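PDB 3LYS: prophage pi2 protein 01, integrase from Lactococcus lactis, which probably binds DNA and recombines it during prophage integration, the part described here being the helical N-terminal core-binding domain of a phage-type integrase. Local coordinates for residues 30-35 with 76-81; 6-11 with 41-46. The protein carries 1 engineered substitution. All coordinates share one frame; numbering follows the deposited sequence.

Contact 1: residues 30-35 with 76-81; sequences KGYEQT and HTRVRA
G31, Y32 and T35 of helix 26-42 meet R78 of helix 69-88 where two helices pass almost perpendicularly: the axes of segments 30-35 and 76-81 come within 10.0 Å, with 89° between their N-to-C directions. Y32 and R78 have the nearest backbones, their CA atoms 7.0 Å apart. At such a crossing two helices share only a short patch, and here R78, a single long side chain, carries much of it. R78 reaches across with its chain turned at chi3 (-85°), which places NE beside T35. Its NE-H is donated to T35 OG1 over 2.6 Å, with an N-H...O angle of 146°; the hydroxyl oxygen sits near the edge of the guanidinium but tilted out of its plane. G31 O lies 3.3 Å from the same NE. G31 itself has no side chain, and its CA faces the guanidinium from above, so that one face of the flat group looks onto the helix backbone. The aliphatic part of R78 serves the other neighbour: CD stands over the centre of the Y32 ring, 3.7 Å from the centroid, a CH-pi contact. The charged end lies farther off, leaving any cation-pi attraction weak at most. Beside this, T35 CG2 touches V79 CG2 at 3.8 Å and adds a small apolar component. Helix 8-19 backs the arrangement, F12 and M16 touching Y32 and F12 also touching T35. The contact illustrates how one arginine divides its work within the core-binding domain: methylene against an aromatic face, NE-H to a hydroxyl. With G31 O close to NE, the carbonyl may add electrostatic stabilisation to the guanidinium charge, although that charge is not paired with an acid across this crossing.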
ATOM      1  N   LYS A  30      13.195  -0.271   6.275  1.00 48.12           N
ATOM      2  CA  LYS A  30      13.491   0.727   5.260  1.00 46.80           C
ATOM      3  C   LYS A  30      12.469   0.601   4.140  1.00 45.70           C
ATOM      4  O   LYS A  30      12.009   1.600   3.590  1.00 40.80           O
ATOM      5  CB  LYS A  30      14.902   0.508   4.707  1.00 55.30           C
ATOM      6  CG  LYS A  30      16.047   0.950   5.631  1.00 63.10           C
ATOM      7  CD  LYS A  30      16.113   2.477   5.744  1.00 67.34           C
ATOM      8  CE  LYS A  30      17.404   2.961   6.410  1.00 67.71           C
ATOM      9  NZ  LYS A  30      18.633   2.544   5.660  1.00 65.30           N
ATOM     10  N   GLY A  31      12.112  -0.641   3.823  1.00 45.32           N
ATOM     11  CA  GLY A  31      11.158  -0.909   2.763  1.00 45.59           C
ATOM     12  C   GLY A  31       9.820  -0.245   2.993  1.00 46.37           C
ATOM     13  O   GLY A  31       9.247   0.362   2.083  1.00 49.57           O
ATOM     14  N   TYR A  32       9.312  -0.364   4.212  1.00 43.56           N
ATOM     15  CA  TYR A  32       8.034   0.236   4.547  1.00 42.29           C
ATOM     16  C   TYR A  32       8.120   1.757   4.483  1.00 41.31           C
ATOM     17  O   TYR A  32       7.157   2.421   4.103  1.00 41.29           O
ATOM     18  CB  TYR A  32       7.580  -0.218   5.939  1.00 42.44           C
ATOM     19  CG  TYR A  32       7.202  -1.685   6.004  1.00 41.42           C
ATOM     20  CD1 TYR A  32       8.177  -2.688   5.917  1.00 39.64           C
ATOM     21  CD2 TYR A  32       5.867  -2.076   6.124  1.00 39.03           C
ATOM     22  CE1 TYR A  32       7.828  -4.041   5.945  1.00 34.93           C
ATOM     23  CE2 TYR A  32       5.511  -3.423   6.150  1.00 37.32           C
ATOM     24  CZ  TYR A  32       6.497  -4.395   6.061  1.00 36.43           C
ATOM     25  OH  TYR A  32       6.154  -5.722   6.095  1.00 36.61           O
ATOM     26  N   GLU A  33       9.269   2.312   4.839  1.00 38.57           N
ATOM     27  CA  GLU A  33       9.414   3.755   4.795  1.00 39.91           C
ATOM     28  C   GLU A  33       9.352   4.200   3.341  1.00 39.41           C
ATOM     29  O   GLU A  33       8.774   5.242   3.031  1.00 33.91           O
ATOM     30  CB  GLU A  33      10.738   4.172   5.420  1.00 42.65           C
ATOM     31  CG  GLU A  33      11.053   3.460   6.714  1.00 45.38           C
ATOM     32  CD  GLU A  33      12.038   4.227   7.569  1.00 48.21           C
ATOM     33  OE1 GLU A  33      11.627   5.239   8.193  1.00 46.40           O
ATOM     34  OE2 GLU A  33      13.227   3.823   7.610  1.00 47.30           O
ATOM     35  N   GLN A  34       9.943   3.393   2.460  1.00 40.09           N
ATOM     36  CA  GLN A  34       9.961   3.669   1.019  1.00 40.00           C
ATOM     37  C   GLN A  34       8.549   3.566   0.472  1.00 35.27           C
ATOM     38  O   GLN A  34       8.059   4.453  -0.226  1.00 31.08           O
ATOM     39  CB  GLN A  34      10.851   2.661   0.281  1.00 44.81           C
ATOM     40  CG  GLN A  34      10.912   2.891  -1.223  1.00 52.64           C
ATOM     41  CD  GLN A  34      11.456   4.272  -1.588  1.00 56.95           C
ATOM     42  OE1 GLN A  34      12.655   4.536  -1.471  1.00 58.07           O
ATOM     43  NE2 GLN A  34      10.567   5.163  -2.016  1.00 56.35           N
ATOM     44  N   THR A  35       7.904   2.459   0.790  1.00 36.42           N
ATOM     45  CA  THR A  35       6.543   2.242   0.346  1.00 37.52           C
ATOM     46  C   THR A  35       5.675   3.408   0.817  1.00 34.49           C
ATOM     47  O   THR A  35       4.789   3.859   0.097  1.00 30.61           O
ATOM     48  CB  THR A  35       6.032   0.910   0.892  1.00 36.39           C
ATOM     49  OG1 THR A  35       6.808  -0.149   0.320  1.00 34.97           O
ATOM     50  CG2 THR A  35       4.576   0.715   0.543  1.00 39.71           C
ATOM     51  N   HIS A  76       3.210  -3.126  -3.742  1.00 25.39           N
ATOM     52  CA  HIS A  76       1.904  -3.759  -3.625  1.00 27.13           C
ATOM     53  C   HIS A  76       1.819  -4.625  -2.369  1.00 27.19           C
ATOM     54  O   HIS A  76       1.050  -4.337  -1.444  1.00 27.61           O
ATOM     55  CB  HIS A  76       1.622  -4.604  -4.870  1.00 23.14           C
ATOM     56  CG  HIS A  76       0.429  -5.497  -4.735  1.00 25.68           C
ATOM     57  ND1 HIS A  76      -0.839  -5.010  -4.515  1.00 26.77           N
ATOM     58  CD2 HIS A  76       0.305  -6.845  -4.808  1.00 27.17           C
ATOM     59  CE1 HIS A  76      -1.695  -6.016  -4.461  1.00 30.04           C
ATOM     60  NE2 HIS A  76      -1.025  -7.140  -4.637  1.00 28.75           N
ATOM     61  N   THR A  77       2.615  -5.681  -2.332  1.00 24.51           N
ATOM     62  CA  THR A  77       2.606  -6.564  -1.186  1.00 25.46           C
ATOM     63  C   THR A  77       2.533  -5.811   0.158  1.00 25.26           C
ATOM     64  O   THR A  77       1.629  -6.059   0.955  1.00 22.77           O
ATOM     65  CB  THR A  77       3.832  -7.501  -1.231  1.00 26.87           C
ATOM     66  OG1 THR A  77       4.072  -8.041   0.072  1.00 28.87           O
ATOM     67  CG2 THR A  77       5.037  -6.758  -1.715  1.00 30.59           C
ATOM     68  N   ARG A  78       3.454  -4.878   0.395  1.00 25.25           N
ATOM     69  CA  ARG A  78       3.455  -4.116   1.643  1.00 24.14           C
ATOM     70  C   ARG A  78       2.151  -3.343   1.872  1.00 23.34           C
ATOM     71  O   ARG A  78       1.609  -3.342   2.972  1.00 22.50           O
ATOM     72  CB  ARG A  78       4.660  -3.160   1.693  1.00 30.48           C
ATOM     73  CG  ARG A  78       5.987  -3.861   2.046  1.00 33.25           C
ATOM     74  CD  ARG A  78       7.125  -2.889   2.352  1.00 33.50           C
ATOM     75  NE  ARG A  78       7.840  -2.434   1.163  1.00 40.21           N
ATOM     76  CZ  ARG A  78       8.544  -3.225   0.356  1.00 41.77           C
ATOM     77  NH1 ARG A  78       9.165  -2.722  -0.709  1.00 39.11           N
ATOM     78  NH2 ARG A  78       8.624  -4.524   0.608  1.00 42.21           N
ATOM     79  N   VAL A  79       1.634  -2.691   0.843  1.00 25.71           N
ATOM     80  CA  VAL A  79       0.392  -1.962   1.008  1.00 26.05           C
ATOM     81  C   VAL A  79      -0.718  -2.938   1.342  1.00 27.60           C
ATOM     82  O   VAL A  79      -1.576  -2.681   2.181  1.00 26.44           O
ATOM     83  CB  VAL A  79      -0.009  -1.243  -0.273  1.00 27.22           C
ATOM     84  CG1 VAL A  79      -1.316  -0.504  -0.048  1.00 27.58           C
ATOM     85  CG2 VAL A  79       1.092  -0.292  -0.715  1.00 23.83           C
ATOM     86  N   ARG A  80      -0.705  -4.063   0.651  1.00 31.24           N
ATOM     87  CA  ARG A  80      -1.717  -5.086   0.864  1.00 37.28           C
ATOM     88  C   ARG A  80      -1.776  -5.480   2.337  1.00 38.04           C
ATOM     89  O   ARG A  80      -2.845  -5.508   2.946  1.00 39.90           O
ATOM     90  CB  ARG A  80      -1.389  -6.305  -0.006  1.00 42.58           C
ATOM     91  CG  ARG A  80      -2.373  -7.452   0.093  1.00 44.35           C
ATOM     92  CD  ARG A  80      -2.256  -8.369  -1.108  1.00 46.64           C
ATOM     93  NE  ARG A  80      -3.052  -9.566  -0.920  1.00 47.88           N
ATOM     94  CZ  ARG A  80      -4.346  -9.559  -0.629  1.00 49.94           C
ATOM     95  NH1 ARG A  80      -5.004 -10.707  -0.474  1.00 52.06           N
ATOM     96  NH2 ARG A  80      -4.985  -8.407  -0.497  1.00 49.18           N
ATOM     97  N   ALA A  81      -0.613  -5.775   2.906  1.00 35.22           N
ATOM     98  CA  ALA A  81      -0.547  -6.170   4.301  1.00 35.40           C
ATOM     99  C   ALA A  81      -1.220  -5.152   5.219  1.00 33.35           C
ATOM    100  O   ALA A  81      -1.931  -5.516   6.155  1.00 31.60           O
ATOM    101  CB  ALA A  81       0.896  -6.364   4.712  1.00 36.78           C
TER

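Contact 2: residues 6-11 with 41-46; sequences QEISEY and TYMPNV
Two side-chain torsions bring I8 and M43 together. In I8, CG1 is anti to the backbone N (chi1 175°), which leaves the CG2 branch between the backbone N and the carbonyl carbon, on the side of segment 41-46; in M43, a selenomethionine, a bend at chi3 (73°) brings CE round to that branch. Both segments belong to the SAM-like N-terminal domain of the phage integrase family; here the first turn of helix 8-19 packs against the residues that follow helix 26-42. I8 CG2 lies 3.6 Å from M43 CE, the two side chains crossing at about a right angle, and 3.8 Å from V46 CB, so one methyl touches both M43 and V46. I48 and I51 in the following loop, L39 of helix 26-42 and I83 of helix 69-88 continue the apolar surround of I8. The polar counterpart runs through the backbone. E7 occupies the N-cap position, and the next N-H, that of I8, belongs to the first turn, where no earlier helical carbonyl exists to accept it. V46 supplies the acceptor: I8 N donates to V46 O over 2.8 Å, at an N-H...O angle of 167°. The bond thus satisfies a helix-start amide with a carbonyl from beyond the end of another helix. Farther out, the E7 and N45 side chains lie side by side and point the same way, with the carboxylate and amide planes nearly perpendicular and E7 OE1 3.7 Å from N45 OD1. V46 O has a second neighbour besides the I8 amide: E7 CA, 3.3 Å away, makes a bent CA-H...O contact with the same oxygen.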
ATOM      1  N   GLN A   6      -9.754   8.179   6.425  1.00 59.66           N
ATOM      2  CA  GLN A   6      -8.393   8.660   6.593  1.00 53.13           C
ATOM      3  C   GLN A   6      -7.636   8.534   5.258  1.00 53.50           C
ATOM      4  O   GLN A   6      -8.103   7.860   4.336  1.00 56.71           O
ATOM      5  CB  GLN A   6      -7.712   7.838   7.687  1.00 45.94           C
ATOM      6  CG  GLN A   6      -6.426   8.417   8.218  1.00 43.42           C
ATOM      7  CD  GLN A   6      -5.617   7.383   8.957  1.00 37.82           C
ATOM      8  OE1 GLN A   6      -6.151   6.364   9.391  1.00 38.95           O
ATOM      9  NE2 GLN A   6      -4.323   7.633   9.102  1.00 31.88           N
ATOM     10  N   GLU A   7      -6.482   9.186   5.140  1.00 48.71           N
ATOM     11  CA  GLU A   7      -5.715   9.098   3.904  1.00 45.54           C
ATOM     12  C   GLU A   7      -4.940   7.810   3.880  1.00 40.83           C
ATOM     13  O   GLU A   7      -4.385   7.411   4.886  1.00 38.72           O
ATOM     14  CB  GLU A   7      -4.720  10.234   3.795  1.00 51.54           C
ATOM     15  CG  GLU A   7      -5.349  11.589   3.914  1.00 59.20           C
ATOM     16  CD  GLU A   7      -4.391  12.694   3.536  1.00 63.22           C
ATOM     17  OE1 GLU A   7      -4.744  13.867   3.802  1.00 66.41           O
ATOM     18  OE2 GLU A   7      -3.304  12.387   2.971  1.00 63.97           O
ATOM     19  N   ILE A   8      -4.893   7.160   2.729  1.00 40.42           N
ATOM     20  CA  ILE A   8      -4.152   5.920   2.616  1.00 36.44           C
ATOM     21  C   ILE A   8      -2.718   6.105   3.104  1.00 36.93           C
ATOM     22  O   ILE A   8      -2.215   5.296   3.884  1.00 34.60           O
ATOM     23  CB  ILE A   8      -4.125   5.444   1.163  1.00 33.50           C
ATOM     24  CG1 ILE A   8      -3.241   4.206   1.029  1.00 31.80           C
ATOM     25  CG2 ILE A   8      -3.636   6.565   0.260  1.00 29.29           C
ATOM     26  CD1 ILE A   8      -3.827   2.988   1.661  1.00 17.03           C
ATOM     27  N   SER A   9      -2.059   7.169   2.649  1.00 41.70           N
ATOM     28  CA  SER A   9      -0.670   7.428   3.039  1.00 44.32           C
ATOM     29  C   SER A   9      -0.532   7.558   4.543  1.00 43.21           C
ATOM     30  O   SER A   9       0.253   6.846   5.170  1.00 44.48           O
ATOM     31  CB  SER A   9      -0.139   8.698   2.350  1.00 47.63           C
ATOM     32  OG  SER A   9      -1.046   9.798   2.463  1.00 52.54           O
ATOM     33  N   GLU A  10      -1.321   8.462   5.117  1.00 42.11           N
ATOM     34  CA  GLU A  10      -1.305   8.715   6.549  1.00 38.45           C
ATOM     35  C   GLU A  10      -1.475   7.444   7.368  1.00 32.05           C
ATOM     36  O   GLU A  10      -0.710   7.171   8.290  1.00 27.45           O
ATOM     37  CB  GLU A  10      -2.406   9.701   6.896  1.00 41.06           C
ATOM     38  CG  GLU A  10      -2.253  10.277   8.265  1.00 53.08           C
ATOM     39  CD  GLU A  10      -3.270  11.351   8.532  1.00 62.39           C
ATOM     40  OE1 GLU A  10      -3.313  12.345   7.769  1.00 66.51           O
ATOM     41  OE2 GLU A  10      -4.032  11.202   9.514  1.00 69.88           O
ATOM     42  N   TYR A  11      -2.499   6.680   7.023  1.00 28.14           N
ATOM     43  CA  TYR A  11      -2.777   5.436   7.697  1.00 26.02           C
ATOM     44  C   TYR A  11      -1.607   4.472   7.600  1.00 28.88           C
ATOM     45  O   TYR A  11      -1.208   3.884   8.594  1.00 30.08           O
ATOM     46  CB  TYR A  11      -4.026   4.784   7.113  1.00 22.84           C
ATOM     47  CG  TYR A  11      -4.170   3.330   7.482  1.00 28.16           C
ATOM     48  CD1 TYR A  11      -3.710   2.331   6.623  1.00 28.26           C
ATOM     49  CD2 TYR A  11      -4.694   2.948   8.719  1.00 26.05           C
ATOM     50  CE1 TYR A  11      -3.756   0.991   6.981  1.00 27.78           C
ATOM     51  CE2 TYR A  11      -4.744   1.611   9.093  1.00 26.41           C
ATOM     52  CZ  TYR A  11      -4.272   0.639   8.220  1.00 32.41           C
ATOM     53  OH  TYR A  11      -4.305  -0.679   8.596  1.00 37.97           O
ATOM     54  N   THR A  41       3.410   9.965  -2.858  1.00 39.87           N
ATOM     55  CA  THR A  41       3.563  10.466  -4.227  1.00 42.01           C
ATOM     56  C   THR A  41       2.392  10.030  -5.120  1.00 43.42           C
ATOM     57  O   THR A  41       1.505  10.821  -5.429  1.00 45.32           O
ATOM     58  CB  THR A  41       4.876   9.941  -4.850  1.00 42.30           C
ATOM     59  OG1 THR A  41       5.976  10.279  -3.996  1.00 42.07           O
ATOM     60  CG2 THR A  41       5.095  10.552  -6.206  1.00 38.83           C
ATOM     61  N   TYR A  42       2.399   8.762  -5.519  1.00 40.25           N
ATOM     62  CA  TYR A  42       1.363   8.218  -6.377  1.00 36.07           C
ATOM     63  C   TYR A  42      -0.059   8.346  -5.862  1.00 36.76           C
ATOM     64  O   TYR A  42      -1.001   8.425  -6.648  1.00 39.67           O
ATOM     65  CB  TYR A  42       1.672   6.767  -6.673  1.00 30.11           C
ATOM     66  CG  TYR A  42       2.910   6.624  -7.497  1.00 31.64           C
ATOM     67  CD1 TYR A  42       2.838   6.559  -8.878  1.00 30.31           C
ATOM     68  CD2 TYR A  42       4.156   6.572  -6.899  1.00 31.89           C
ATOM     69  CE1 TYR A  42       3.974   6.439  -9.646  1.00 37.51           C
ATOM     70  CE2 TYR A  42       5.301   6.455  -7.656  1.00 38.00           C
ATOM     71  CZ  TYR A  42       5.204   6.386  -9.029  1.00 38.57           C
ATOM     72  OH  TYR A  42       6.329   6.238  -9.799  1.00 46.76           O
HETATM   73  N   MSE A  43      -0.230   8.365  -4.550  1.00 38.62           N
HETATM   74  CA  MSE A  43      -1.562   8.482  -3.976  1.00 42.47           C
HETATM   75  C   MSE A  43      -1.602   9.581  -2.948  1.00 47.44           C
HETATM   76  O   MSE A  43      -1.548   9.319  -1.752  1.00 51.52           O
HETATM   77  CB  MSE A  43      -1.977   7.176  -3.322  1.00 38.69           C
HETATM   78  CG  MSE A  43      -2.281   6.075  -4.303  1.00 44.71           C
HETATM   79 SE   MSE A  43      -2.832   4.476  -3.389  1.00 47.66          SE
HETATM   80  CE  MSE A  43      -4.595   5.020  -2.840  1.00 49.96           C
ATOM     81  N   PRO A  44      -1.712  10.832  -3.400  1.00 51.89           N
ATOM     82  CA  PRO A  44      -1.758  11.984  -2.503  1.00 56.18           C
ATOM     83  C   PRO A  44      -2.915  11.963  -1.506  1.00 57.80           C
ATOM     84  O   PRO A  44      -2.963  11.120  -0.605  1.00 62.29           O
ATOM     85  CB  PRO A  44      -1.847  13.161  -3.466  1.00 56.42           C
ATOM     86  CG  PRO A  44      -2.657  12.589  -4.570  1.00 59.40           C
ATOM     87  CD  PRO A  44      -1.988  11.248  -4.781  1.00 55.41           C
ATOM     88  N   ASN A  45      -3.854  12.884  -1.663  1.00 53.58           N
ATOM     89  CA  ASN A  45      -4.965  12.956  -0.729  1.00 50.35           C
ATOM     90  C   ASN A  45      -5.982  11.832  -0.875  1.00 49.27           C
ATOM     91  O   ASN A  45      -7.156  11.988  -0.534  1.00 49.68           O
ATOM     92  CB  ASN A  45      -5.646  14.310  -0.861  1.00 50.11           C
ATOM     93  CG  ASN A  45      -4.706  15.450  -0.568  1.00 48.75           C
ATOM     94  OD1 ASN A  45      -4.208  15.578   0.543  1.00 47.11           O
ATOM     95  ND2 ASN A  45      -4.445  16.279  -1.570  1.00 54.12           N
ATOM     96  N   VAL A  46      -5.522  10.686  -1.356  1.00 47.40           N
ATOM     97  CA  VAL A  46      -6.395   9.537  -1.547  1.00 43.47           C
ATOM     98  C   VAL A  46      -6.914   8.965  -0.221  1.00 41.21           C
ATOM     99  O   VAL A  46      -6.131   8.559   0.640  1.00 38.87           O
ATOM    100  CB  VAL A  46      -5.654   8.431  -2.322  1.00 43.38           C
ATOM    101  CG1 VAL A  46      -6.647   7.427  -2.859  1.00 43.01           C
ATOM    102  CG2 VAL A  46      -4.828   9.048  -3.439  1.00 41.65           C
TER

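Helix 26-42 takes part in both contacts, its middle turns in contact 1 and its C-terminal end, with the residues that follow, in contact 2. The centres of the contacts are 13 Å apart and their nearest atoms about 5 Å, without touching. Along the chain the segments alternate, 6-11, 30-35, 41-46 and 76-81, so the two connections interleave instead of forming separate units. Contact 1 joins helix 26-42 to helix 69-88, closer to the middle of the chain; contact 2 ties its exit to the start of helix 8-19. Together they connect three of the four helices of this core-binding domain.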